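Local atomic coordinates of putative cathepsin d (Ixodes ricinus, PDB entry 5N7Q), a protein that probably cleaves peptide bonds within proteins as a pepsin-like aspartic endopeptidase and is held here in complex with the inhibitor pepstatin A. Residues I24-Q29 with V92-S97; D30-F35 with P120-L125; S39-L44 with I132-V137; F87-V92 with L105-V110. All blocks are in the same frame, centred on the assembly; numbering follows the deposited sequence. Where two conformers were deposited one is given.

The four contacts lie in the half of the molecule that carries Asp36, one of the two predicted catalytic aspartates. Contacts 2 and 3 are nearest the site. The side chain of Ile124 comes within about 4 Å of that of Asp36, and Ser39 within about 3 Å. These two contacts are joined by a probable backbone bond from Trp43 N to Ile124 O (3.0 Å). Contact 4 is joined to contact 3 by a probable hydrogen bond between its Gly106 N and Leu42 O of contact 3 (2.8 Å). Contact 1 lies away from the predicted catalytic aspartates. It shares Val92 with contact 4. Its Ile24 CG1 packs on Leu44 CD1 of contact 3 at 3.5 Å, and on the Phe31 ring of contact 2.

Contact 1. Residues I24-Q29 with V92-S97; sequences IGTPPQ and VCRIGS
Ile24 pairs with Cys93 as an antiparallel non-hydrogen-bonded pair. Its CA approaches Val92 O at 3.2 Å in a CA-H...O contact. CG1 stands beside the backbone N (chi1 -53°), and CD1 beyond it rests 3.9 Å from Cys93 SG. Gly25 leaves the strand with a positive phi. Its N donates to Val92 O (2.9 Å), and its O receives the tip of Arg94. NH1 and NH2 both donate to this one oxygen, at 2.7 Å from Arg94 NH1 to Gly25 O and 2.9 Å from Arg94 NH2. The oxygen lies close to the guanidinium plane. NH1 comes in the carbonyl plane and NH2 from 40° above it. Residues 25-28 form the turn of a beta hairpin between strands 17-24 and 29-36, closed by mutual backbone bonds of Ile24 and Gln29. The neighbouring strand 82-95 supplies Arg94. Thr26 crosses the arginine at about a right angle, and its OG1 is bonded to Thr67. A cis peptide bond precedes Pro27 within this turn. Pro28 then lays CG over one guanidinium face, 3.7 Å from Arg94 NH1, while in the conformer given Val92 CG1 lies over the opposite face. Arg94 NH1 is also bonded to Ser23 OG.

Contact 2. Residues D30-F35 with P120-L125; sequences DFQVIF and PFDGIL
Phe121 opens the pairing of 120-125 with strand 30-35. This is part of the psi-loop motif of pepsin-like proteases, in which strand 123-126 runs between strands 29-36 and 42-45. It lies parallel to the first, which leads into the predicted catalytic Asp36, and antiparallel to the second. CG of Phe121 sits between the backbone N and the carbonyl carbon (chi1 51°). In the conformer given, Ile34 CG2 lies over one face of the ring, offset toward the rim, 4.1 Å from the ring centroid. Asp122 binds strand 30-35 twice. Its N donates to Gln32 O (2.7 Å), and its OD2 takes Gln32 N at 2.9 Å in a nearly straight bond (172°). OD2 also accepts from His58 ND1, so this buried oxygen has two donors. The carboxylate stands at the edge of the Phe31 ring, the two planes 81° apart. Gly123 sits across from Val33, whose CB is 3.5 Å from Gly123 O. The same oxygen accepts Ile34 N at 3.1 Å. Ile124 CG1 meets Ile34 CG2, the two side chains lying side by side in this conformer; each also packs on the bound inhibitor. Leu125 turns to the other face of the sheet, with Val33 and Phe35. Its CB meets Val33 CG2 at 3.9 Å, and its CD1 is 3.8 Å from Phe35 CE2. Its N donates to Ile34 O at 2.8 Å, nearly along the C=O axis.

Contact 3. Residues S39-L44 with I132-V137; sequences SANLWL and IAVDGV
Asn41 meets Val134 through its side-chain amide, which uses both the N-H and the C=O of that one residue. Val134 N donates to Asn41 OD1 at 2.9 Å. The donor lies in the plane of the carbonyl, on a lone pair, with a C=O...N angle of 118°. In return Asn41 ND2 donates to Val134 O at 3.0 Å, close to straight (166°) and within the amide plane. The two bonds fix how the amide is turned and settle which end is oxygen and which nitrogen. CG of Asn41 lies beside its backbone N (chi1 -71°), which carries the group across to the loop. Val134 CB packs 3.6 Å from Asn41 OD1, and Val137 CG2 lies 3.5 Å from Asn41 ND2.

The loop side is held in shape by a turn. Gly136 N donates to Ala133 O, and the backbone angles of Val134 and Asp135 fit a type II beta turn. A water joins the segments further along. It donates to Ala40 O and to Val137 O, each at 2.8 Å, and so links the two carbonyls across the segments. Next to this polar seam is a small apolar patch. Ala40 CB points to the loop and packs on Ala133 CB at 3.8 Å and on Ile132 CG1.

The polar end of Ser39 serves the other side: its OG bonds Asp36 OD2. Ser39 also packs on an apolar side chain of the bound inhibitor. Ser39 closes the Asp-Thr-Gly-Ser signature of the A1 peptidases, and this contact ties the chain just after that active-site loop to residues 132-137.

Contact 4. Residues F87-V92 with L105-V110; sequences FISKDV and LGEALV
Phe87 carries CG between its backbone N and carbonyl carbon (chi1 61°), while CG of Glu107 stands beside its own N (chi1 -62°). The ring and the acid side chain meet on the face of the sheet that also holds Ser89 and Leu105. Strands 82-95 and 103-112 pair antiparallel here, in the N-terminal lobe of the pepsin-like fold. Phe87 with Glu107 and Ser89 with Leu105 are hydrogen-bonded pairs. Between them Ile88 and Gly106 make a non-hydrogen-bonded pair, and Ile88 CD1 lies 4.1 Å from Gly106 CA, the isoleucine pointing to the other face. Glu107 CB lies over one face of the Phe87 ring, 3.9 Å from the ring centroid in a CH-pi contact. The carboxylate also meets the ring, with Glu107 CD 3.4 Å from Phe87 CE2, and its plane is turned 44° from that of the ring. Leu109 CD1 comes to the ring edge, 4.0 Å from Phe87 CD1. The strand turns a corner at Leu109, where Leu109 and Val110 form a classic beta bulge against Glu85. Leu105 CD2 reaches back to Ser89 O at 3.7 Å. Both oxygens of Glu107 are engaged. OE1 bonds Ser46 OG, and Ser89 OG donates to OE2 at 2.7 Å, on the anti side of the carboxylate.

Contact 1. Residues I24-Q29 with V92-S97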
loop_
_atom_site.group_PDB
_atom_site.type_symbol
_atom_site.label_atom_id
_atom_site.label_comp_id
_atom_site.label_asym_id
_atom_site.label_seq_id
_atom_site.Cartn_x
_atom_site.Cartn_y
_atom_site.Cartn_z
ATOM N N ILE A 24 16.834 -6.998 10.343
ATOM C CA ILE A 24 16.781 -6.475 11.695
ATOM C C ILE A 24 17.934 -7.098 12.470
ATOM O O ILE A 24 18.176 -8.292 12.368
ATOM C CB ILE A 24 15.456 -6.838 12.399
ATOM C CG1 ILE A 24 14.218 -6.426 11.572
ATOM C CG2 ILE A 24 15.410 -6.269 13.813
ATOM C CD1 ILE A 24 13.908 -4.945 11.462
ATOM N N GLY A 25 18.612 -6.295 13.283
ATOM C CA GLY A 25 19.495 -6.840 14.336
ATOM C C GLY A 25 20.909 -7.034 13.864
ATOM O O GLY A 25 21.255 -6.795 12.701
ATOM N N THR A 26 21.737 -7.463 14.814
ATOM C CA THR A 26 23.184 -7.598 14.617
ATOM C C THR A 26 23.603 -8.963 15.189
ATOM O O THR A 26 23.508 -9.157 16.381
ATOM C CB THR A 26 23.946 -6.477 15.344
ATOM O OG1 THR A 26 23.378 -5.203 14.964
ATOM C CG2 THR A 26 25.398 -6.507 14.996
ATOM N N PRO A 27 24.017 -9.918 14.362
ATOM C CA PRO A 27 24.078 -9.802 12.906
ATOM C C PRO A 27 22.679 -9.756 12.274
ATOM O O PRO A 27 21.695 -10.021 12.959
ATOM C CB PRO A 27 24.807 -11.089 12.488
ATOM C CG PRO A 27 24.535 -12.048 13.581
ATOM C CD PRO A 27 24.463 -11.243 14.837
ATOM N N PRO A 28 22.605 -9.438 10.974
ATOM C CA PRO A 28 21.291 -9.267 10.334
ATOM C C PRO A 28 20.420 -10.512 10.325
ATOM O O PRO A 28 20.893 -11.621 10.023
ATOM C CB PRO A 28 21.654 -8.850 8.902
ATOM C CG PRO A 28 23.007 -8.223 9.035
ATOM C CD PRO A 28 23.698 -9.054 10.069
ATOM N N GLN A 29 19.157 -10.334 10.691
ATOM C CA GLN A 29 18.108 -11.328 10.506
ATOM C C GLN A 29 17.207 -10.836 9.385
ATOM O O GLN A 29 16.711 -9.715 9.436
ATOM C CB GLN A 29 17.305 -11.507 11.772
ATOM C CG GLN A 29 18.156 -11.994 12.945
ATOM C CD GLN A 29 17.370 -12.073 14.239
ATOM O OE1 GLN A 29 16.207 -12.507 14.258
ATOM N NE2 GLN A 29 18.012 -11.690 15.341
ATOM N N VAL A 92 18.317 -2.340 15.280
ATOM C CA VAL A 92 18.746 -1.816 13.986
ATOM C C VAL A 92 17.862 -2.393 12.882
ATOM O O VAL A 92 17.604 -3.585 12.880
ATOM C CB VAL A 92 20.217 -2.215 13.715
ATOM C CG1 VAL A 92 20.640 -1.842 12.293
ATOM C CG2 VAL A 92 21.152 -1.565 14.733
ATOM N N CYS A 93 17.426 -1.548 11.936
ATOM C CA CYS A 93 16.631 -1.954 10.760
ATOM C C CYS A 93 17.383 -1.500 9.513
ATOM O O CYS A 93 17.809 -0.343 9.435
ATOM C CB CYS A 93 15.257 -1.285 10.786
ATOM S SG CYS A 93 14.205 -1.637 9.341
ATOM N N ARG A 94 17.600 -2.423 8.582
ATOM C CA ARG A 94 18.318 -2.122 7.343
ATOM C C ARG A 94 17.425 -2.254 6.132
ATOM O O ARG A 94 16.736 -3.259 5.951
ATOM C CB ARG A 94 19.519 -3.058 7.165
ATOM C CG ARG A 94 20.505 -2.955 8.298
ATOM C CD ARG A 94 21.703 -3.850 8.069
ATOM N NE ARG A 94 22.471 -4.012 9.287
ATOM C CZ ARG A 94 22.091 -4.751 10.333
ATOM N NH1 ARG A 94 20.929 -5.429 10.340
ATOM N NH2 ARG A 94 22.902 -4.838 11.383
ATOM N N ILE A 95 17.503 -1.226 5.289
ATOM C CA ILE A 95 16.875 -1.177 3.974
ATOM C C ILE A 95 17.973 -0.810 2.977
ATOM O O ILE A 95 18.562 0.267 3.065
ATOM C CB ILE A 95 15.777 -0.109 3.901
ATOM C CG1 ILE A 95 14.638 -0.448 4.868
ATOM C CG2 ILE A 95 15.297 0.057 2.460
ATOM C CD1 ILE A 95 13.629 0.672 5.038
ATOM N N GLY A 96 18.321 -1.749 2.105
ATOM C CA GLY A 96 19.489 -1.585 1.247
ATOM C C GLY A 96 20.705 -1.257 2.102
ATOM O O GLY A 96 20.960 -1.956 3.095
ATOM N N SER A 97 21.426 -0.198 1.752
ATOM C CA SER A 97 22.606 0.220 2.509
ATOM C C SER A 97 22.277 1.189 3.648
ATOM O O SER A 97 23.183 1.662 4.343
ATOM C CB SER A 97 23.657 0.827 1.559
ATOM O OG SER A 97 23.206 2.068 1.068
#

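Contact 2. Residues D30-F35 with P120-L125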
loop_
_atom_site.group_PDB
_atom_site.type_symbol
_atom_site.label_atom_id
_atom_site.label_comp_id
_atom_site.label_asym_id
_atom_site.label_seq_id
_atom_site.Cartn_x
_atom_site.Cartn_y
_atom_site.Cartn_z
ATOM N N ASP A 30 16.987 -11.690 8.398
ATOM C CA ASP A 30 16.332 -11.267 7.138
ATOM C C ASP A 30 14.820 -11.554 7.124
ATOM O O ASP A 30 14.363 -12.583 7.600
ATOM C CB ASP A 30 16.997 -11.959 5.967
ATOM C CG ASP A 30 18.417 -11.502 5.732
ATOM O OD1 ASP A 30 18.757 -10.341 6.000
ATOM O OD2 ASP A 30 19.212 -12.344 5.235
ATOM N N PHE A 31 14.065 -10.609 6.550
ATOM C CA PHE A 31 12.605 -10.710 6.419
ATOM C C PHE A 31 12.143 -10.125 5.109
ATOM O O PHE A 31 12.905 -9.441 4.403
ATOM C CB PHE A 31 11.916 -9.927 7.546
ATOM C CG PHE A 31 12.368 -10.343 8.922
ATOM C CD1 PHE A 31 13.491 -9.780 9.530
ATOM C CD2 PHE A 31 11.667 -11.327 9.596
ATOM C CE1 PHE A 31 13.911 -10.239 10.774
ATOM C CE2 PHE A 31 12.080 -11.770 10.832
ATOM C CZ PHE A 31 13.198 -11.223 11.420
ATOM N N GLN A 32 10.892 -10.433 4.798
ATOM C CA GLN A 32 10.156 -9.781 3.704
ATOM C C GLN A 32 8.998 -9.041 4.294
ATOM O O GLN A 32 8.269 -9.575 5.132
ATOM C CB GLN A 32 9.651 -10.815 2.715
ATOM C CG GLN A 32 10.771 -11.601 2.053
ATOM C CD GLN A 32 11.558 -10.784 1.074
ATOM O OE1 GLN A 32 11.055 -9.807 0.524
ATOM N NE2 GLN A 32 12.816 -11.171 0.839
ATOM N N VAL A 33 8.780 -7.808 3.856
ATOM C CA VAL A 33 7.669 -6.993 4.384
ATOM C C VAL A 33 6.947 -6.270 3.273
ATOM O O VAL A 33 7.527 -5.944 2.258
ATOM C CB VAL A 33 8.149 -5.948 5.418
ATOM C CG1 VAL A 33 8.649 -6.641 6.670
ATOM C CG2 VAL A 33 9.228 -5.015 4.880
ATOM N N ILE A 34 5.656 -6.033 3.487
ATOM C CA ILE A 34 4.910 -5.146 2.616
ATOM C C ILE A 34 5.196 -3.711 3.086
ATOM O O ILE A 34 5.125 -3.418 4.291
ATOM C CB ILE A 34 3.425 -5.564 2.507
ATOM C CG1 ILE A 34 2.658 -4.629 1.571
ATOM C CG2 ILE A 34 2.735 -5.673 3.855
ATOM C CD1 ILE A 34 1.393 -5.271 1.038
ATOM N N PHE A 35 5.522 -2.853 2.119
ATOM C CA PHE A 35 5.732 -1.432 2.365
ATOM C C PHE A 35 4.401 -0.734 2.189
ATOM O O PHE A 35 3.880 -0.686 1.083
ATOM C CB PHE A 35 6.796 -0.867 1.425
ATOM C CG PHE A 35 8.194 -1.339 1.789
ATOM C CD1 PHE A 35 8.642 -2.593 1.430
ATOM C CD2 PHE A 35 9.041 -0.542 2.567
ATOM C CE1 PHE A 35 9.888 -3.052 1.806
ATOM C CE2 PHE A 35 10.309 -0.993 2.926
ATOM C CZ PHE A 35 10.729 -2.254 2.556
ATOM N N PRO A 120 3.148 -14.271 1.674
ATOM C CA PRO A 120 4.540 -14.571 1.358
ATOM C C PRO A 120 5.498 -13.674 2.146
ATOM O O PRO A 120 6.701 -13.960 2.240
ATOM C CB PRO A 120 4.622 -14.246 -0.137
ATOM C CG PRO A 120 3.622 -13.177 -0.336
ATOM C CD PRO A 120 2.489 -13.515 0.581
ATOM N N PHE A 121 4.964 -12.601 2.699
ATOM C CA PHE A 121 5.738 -11.683 3.528
ATOM C C PHE A 121 5.561 -12.043 5.007
ATOM O O PHE A 121 4.586 -12.709 5.391
ATOM C CB PHE A 121 5.357 -10.233 3.249
ATOM C CG PHE A 121 3.877 -9.964 3.302
ATOM C CD1 PHE A 121 3.252 -9.737 4.506
ATOM C CD2 PHE A 121 3.103 -9.973 2.131
ATOM C CE1 PHE A 121 1.890 -9.483 4.582
ATOM C CE2 PHE A 121 1.734 -9.723 2.197
ATOM C CZ PHE A 121 1.123 -9.478 3.429
ATOM N N ASP A 122 6.519 -11.584 5.795
ATOM C CA ASP A 122 6.543 -11.839 7.248
ATOM C C ASP A 122 5.865 -10.769 8.043
ATOM O O ASP A 122 5.400 -11.035 9.144
ATOM C CB ASP A 122 7.975 -11.983 7.719
ATOM C CG ASP A 122 8.739 -13.014 6.904
ATOM O OD1 ASP A 122 8.279 -14.174 6.819
ATOM O OD2 ASP A 122 9.730 -12.646 6.236
ATOM N N GLY A 123 5.802 -9.557 7.524
ATOM C CA GLY A 123 5.207 -8.469 8.280
ATOM C C GLY A 123 4.996 -7.251 7.434
ATOM O O GLY A 123 5.032 -7.313 6.206
ATOM N N ILE A 124 4.737 -6.141 8.114
ATOM C CA ILE A 124 4.346 -4.900 7.447
ATOM C C ILE A 124 5.275 -3.789 7.928
ATOM O O ILE A 124 5.600 -3.745 9.095
ATOM C CB ILE A 124 2.891 -4.514 7.768
ATOM C CG1 ILE A 124 1.940 -5.632 7.285
ATOM C CG2 ILE A 124 2.549 -3.129 7.181
ATOM C CD1 ILE A 124 0.476 -5.438 7.617
ATOM N N LEU A 125 5.700 -2.937 7.000
ATOM C CA LEU A 125 6.519 -1.770 7.317
ATOM C C LEU A 125 5.714 -0.560 6.887
ATOM O O LEU A 125 5.582 -0.242 5.666
ATOM C CB LEU A 125 7.886 -1.837 6.618
ATOM C CG LEU A 125 8.940 -0.792 7.042
ATOM C CD1 LEU A 125 10.357 -1.308 6.740
ATOM C CD2 LEU A 125 8.687 0.544 6.370
#

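Contact 3. Residues S39-L44 with I132-V137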
loop_
_atom_site.group_PDB
_atom_site.type_symbol
_atom_site.label_atom_id
_atom_site.label_comp_id
_atom_site.label_asym_id
_atom_site.label_seq_id
_atom_site.Cartn_x
_atom_site.Cartn_y
_atom_site.Cartn_z
ATOM N N SER A 39 -0.371 2.603 6.813
ATOM C CA SER A 39 -0.157 2.352 8.221
ATOM C C SER A 39 1.224 2.858 8.591
ATOM O O SER A 39 1.989 3.205 7.697
ATOM C CB SER A 39 -0.337 0.875 8.560
ATOM O OG SER A 39 0.732 0.084 8.053
ATOM N N ALA A 40 1.508 2.950 9.893
ATOM C CA ALA A 40 2.742 3.613 10.370
ATOM C C ALA A 40 3.673 2.718 11.197
ATOM O O ALA A 40 4.758 3.169 11.558
ATOM C CB ALA A 40 2.420 4.891 11.134
ATOM N N ASN A 41 3.290 1.467 11.436
ATOM C CA ASN A 41 4.052 0.568 12.327
ATOM C C ASN A 41 4.840 -0.467 11.544
ATOM O O ASN A 41 4.386 -0.931 10.478
ATOM C CB ASN A 41 3.109 -0.155 13.285
ATOM C CG ASN A 41 2.534 0.769 14.327
ATOM O OD1 ASN A 41 1.573 1.467 14.054
ATOM N ND2 ASN A 41 3.157 0.814 15.509
ATOM N N LEU A 42 5.996 -0.846 12.087
ATOM C CA LEU A 42 6.756 -2.005 11.629
ATOM C C LEU A 42 6.489 -3.166 12.577
ATOM O O LEU A 42 6.579 -3.014 13.798
ATOM C CB LEU A 42 8.250 -1.703 11.637
ATOM C CG LEU A 42 9.222 -2.847 11.322
ATOM C CD1 LEU A 42 9.043 -3.506 9.972
ATOM C CD2 LEU A 42 10.610 -2.273 11.484
ATOM N N TRP A 43 6.181 -4.340 12.027
ATOM C CA TRP A 43 6.119 -5.550 12.872
ATOM C C TRP A 43 6.543 -6.782 12.095
ATOM O O TRP A 43 6.473 -6.819 10.872
ATOM C CB TRP A 43 4.741 -5.760 13.509
ATOM C CG TRP A 43 3.621 -5.998 12.539
ATOM C CD1 TRP A 43 2.764 -5.039 12.012
ATOM C CD2 TRP A 43 3.252 -7.231 11.934
ATOM N NE1 TRP A 43 1.898 -5.620 11.139
ATOM C CE2 TRP A 43 2.195 -6.956 11.033
ATOM C CE3 TRP A 43 3.748 -8.538 12.013
ATOM C CZ2 TRP A 43 1.570 -7.959 10.286
ATOM C CZ3 TRP A 43 3.122 -9.537 11.260
ATOM C CH2 TRP A 43 2.062 -9.225 10.401
ATOM N N LEU A 44 7.011 -7.769 12.850
ATOM C CA LEU A 44 7.511 -9.058 12.350
ATOM C C LEU A 44 7.083 -10.150 13.312
ATOM O O LEU A 44 6.842 -9.870 14.500
ATOM C CB LEU A 44 9.034 -9.041 12.239
ATOM C CG LEU A 44 9.615 -8.083 11.192
ATOM C CD1 LEU A 44 11.086 -7.902 11.424
ATOM C CD2 LEU A 44 9.269 -8.530 9.774
ATOM N N ILE A 132 -0.458 8.449 13.270
ATOM C CA ILE A 132 -1.310 7.244 13.388
ATOM C C ILE A 132 -0.552 5.985 13.829
ATOM O O ILE A 132 -1.130 4.915 13.845
ATOM C CB ILE A 132 -2.134 6.974 12.103
ATOM C CG1 ILE A 132 -1.234 6.630 10.926
ATOM C CG2 ILE A 132 -2.986 8.193 11.781
ATOM C CD1 ILE A 132 -1.969 6.053 9.735
ATOM N N ALA A 133 0.713 6.131 14.213
ATOM C CA ALA A 133 1.475 4.980 14.722
ATOM C C ALA A 133 0.902 4.496 16.056
ATOM O O ALA A 133 0.802 5.267 17.018
ATOM C CB ALA A 133 2.931 5.339 14.890
ATOM N N VAL A 134 0.569 3.217 16.102
ATOM C CA VAL A 134 0.128 2.569 17.337
ATOM C C VAL A 134 1.283 2.631 18.332
ATOM O O VAL A 134 2.432 2.410 17.981
ATOM C CB VAL A 134 -0.365 1.145 17.051
ATOM C CG1 VAL A 134 -0.628 0.372 18.334
ATOM C CG2 VAL A 134 -1.619 1.176 16.208
ATOM N N ASP A 135 0.931 2.985 19.567
ATOM C CA ASP A 135 1.873 3.225 20.656
ATOM C C ASP A 135 2.817 4.421 20.454
ATOM O O ASP A 135 3.726 4.591 21.230
ATOM C CB ASP A 135 2.703 1.972 20.983
ATOM C CG ASP A 135 1.896 0.835 21.623
ATOM O OD1 ASP A 135 0.671 0.921 21.838
ATOM O OD2 ASP A 135 2.555 -0.191 21.947
ATOM N N GLY A 136 2.587 5.250 19.428
ATOM C CA GLY A 136 3.404 6.437 19.213
ATOM C C GLY A 136 4.853 6.165 18.863
ATOM O O GLY A 136 5.702 7.028 18.989
ATOM N N VAL A 137 5.145 4.947 18.443
ATOM C CA VAL A 137 6.518 4.564 18.120
ATOM C C VAL A 137 6.918 5.159 16.783
ATOM O O VAL A 137 6.089 5.240 15.852
ATOM C CB VAL A 137 6.730 3.037 18.135
ATOM C CG1 VAL A 137 6.685 2.511 19.571
ATOM C CG2 VAL A 137 5.745 2.280 17.285
HETATM O O HOH W 1 6.020 3.078 14.009
#

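Contact 4. Residues F87-V92 with L105-V110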
loop_
_atom_site.group_PDB
_atom_site.type_symbol
_atom_site.label_atom_id
_atom_site.label_comp_id
_atom_site.label_asym_id
_atom_site.label_seq_id
_atom_site.Cartn_x
_atom_site.Cartn_y
_atom_site.Cartn_z
ATOM N N PHE A 87 4.267 -7.438 21.433
ATOM C CA PHE A 87 4.975 -6.447 22.249
ATOM C C PHE A 87 6.046 -5.744 21.453
ATOM O O PHE A 87 6.587 -6.299 20.484
ATOM C CB PHE A 87 5.579 -7.112 23.505
ATOM C CG PHE A 87 6.589 -8.180 23.199
ATOM C CD1 PHE A 87 6.189 -9.493 22.960
ATOM C CD2 PHE A 87 7.942 -7.876 23.111
ATOM C CE1 PHE A 87 7.131 -10.474 22.659
ATOM C CE2 PHE A 87 8.871 -8.853 22.809
ATOM C CZ PHE A 87 8.476 -10.149 22.584
ATOM N N ILE A 88 6.395 -4.533 21.896
ATOM C CA ILE A 88 7.380 -3.717 21.210
ATOM C C ILE A 88 8.813 -4.084 21.624
ATOM O O ILE A 88 9.078 -4.403 22.812
ATOM C CB ILE A 88 7.142 -2.222 21.497
ATOM C CG1 ILE A 88 5.745 -1.794 21.008
ATOM C CG2 ILE A 88 8.219 -1.358 20.850
ATOM C CD1 ILE A 88 5.565 -1.826 19.508
ATOM N N SER A 89 9.726 -4.060 20.655
ATOM C CA SER A 89 11.184 -4.130 20.890
ATOM C C SER A 89 11.841 -3.076 20.016
ATOM O O SER A 89 11.163 -2.383 19.259
ATOM C CB SER A 89 11.713 -5.534 20.561
ATOM O OG SER A 89 11.161 -6.489 21.471
ATOM N N LYS A 90 13.149 -2.911 20.155
ATOM C CA LYS A 90 13.890 -1.929 19.358
ATOM C C LYS A 90 15.179 -2.540 18.872
ATOM O O LYS A 90 15.850 -3.270 19.613
ATOM C CB LYS A 90 14.154 -0.706 20.250
ATOM C CG LYS A 90 14.830 0.515 19.635
ATOM C CD LYS A 90 14.550 1.801 20.455
ATOM C CE LYS A 90 14.987 1.689 21.917
ATOM N NZ LYS A 90 14.924 3.001 22.655
ATOM N N ASP A 91 15.554 -2.277 17.624
ATOM C CA ASP A 91 16.790 -2.833 17.074
ATOM C C ASP A 91 17.158 -2.037 15.827
ATOM O O ASP A 91 16.397 -1.152 15.391
ATOM C CB ASP A 91 16.633 -4.342 16.766
ATOM C CG ASP A 91 17.919 -5.121 16.945
ATOM O OD1 ASP A 91 19.002 -4.512 16.760
ATOM O OD2 ASP A 91 17.865 -6.333 17.220
ATOM N N VAL A 92 18.317 -2.340 15.280
ATOM C CA VAL A 92 18.746 -1.816 13.986
ATOM C C VAL A 92 17.862 -2.393 12.882
ATOM O O VAL A 92 17.604 -3.585 12.880
ATOM C CB VAL A 92 20.217 -2.215 13.715
ATOM C CG1 VAL A 92 20.640 -1.842 12.293
ATOM C CG2 VAL A 92 21.152 -1.565 14.733
ATOM N N LEU A 105 10.046 -1.894 16.689
ATOM C CA LEU A 105 9.263 -2.855 15.924
ATOM C C LEU A 105 8.359 -3.633 16.852
ATOM O O LEU A 105 8.677 -3.870 18.038
ATOM C CB LEU A 105 10.149 -3.836 15.138
ATOM C CG LEU A 105 11.019 -4.853 15.907
ATOM C CD1 LEU A 105 11.229 -6.165 15.171
ATOM C CD2 LEU A 105 12.376 -4.276 16.272
ATOM N N GLY A 106 7.248 -4.091 16.299
ATOM C CA GLY A 106 6.372 -5.013 17.009
ATOM C C GLY A 106 6.818 -6.454 16.812
ATOM O O GLY A 106 7.074 -6.881 15.681
ATOM N N GLU A 107 6.927 -7.197 17.914
ATOM C CA GLU A 107 7.126 -8.638 17.861
ATOM C C GLU A 107 5.755 -9.257 17.957
ATOM O O GLU A 107 5.117 -9.261 19.023
ATOM C CB GLU A 107 7.995 -9.120 19.016
ATOM C CG GLU A 107 9.398 -8.554 19.049
ATOM C CD GLU A 107 10.379 -9.468 19.774
ATOM O OE1 GLU A 107 10.291 -10.701 19.600
ATOM O OE2 GLU A 107 11.275 -8.944 20.473
ATOM N N ALA A 108 5.285 -9.805 16.848
ATOM C CA ALA A 108 3.926 -10.344 16.755
ATOM C C ALA A 108 3.812 -11.722 17.398
ATOM O O ALA A 108 4.626 -12.603 17.131
ATOM C CB ALA A 108 3.520 -10.396 15.298
ATOM N N LEU A 109 2.822 -11.860 18.275
ATOM C CA LEU A 109 2.440 -13.137 18.888
ATOM C C LEU A 109 1.135 -13.699 18.365
ATOM O O LEU A 109 0.995 -14.926 18.310
ATOM C CB LEU A 109 2.359 -12.992 20.414
ATOM C CG LEU A 109 3.603 -12.473 21.119
ATOM C CD1 LEU A 109 3.336 -12.324 22.616
ATOM C CD2 LEU A 109 4.782 -13.400 20.896
ATOM N N VAL A 110 0.177 -12.829 18.034
ATOM C CA VAL A 110 -1.128 -13.271 17.547
ATOM C C VAL A 110 -1.445 -12.487 16.280
ATOM O O VAL A 110 -1.415 -11.265 16.272
ATOM C CB VAL A 110 -2.221 -13.103 18.628
ATOM C CG1 VAL A 110 -3.597 -13.515 18.111
ATOM C CG2 VAL A 110 -1.878 -13.953 19.850
#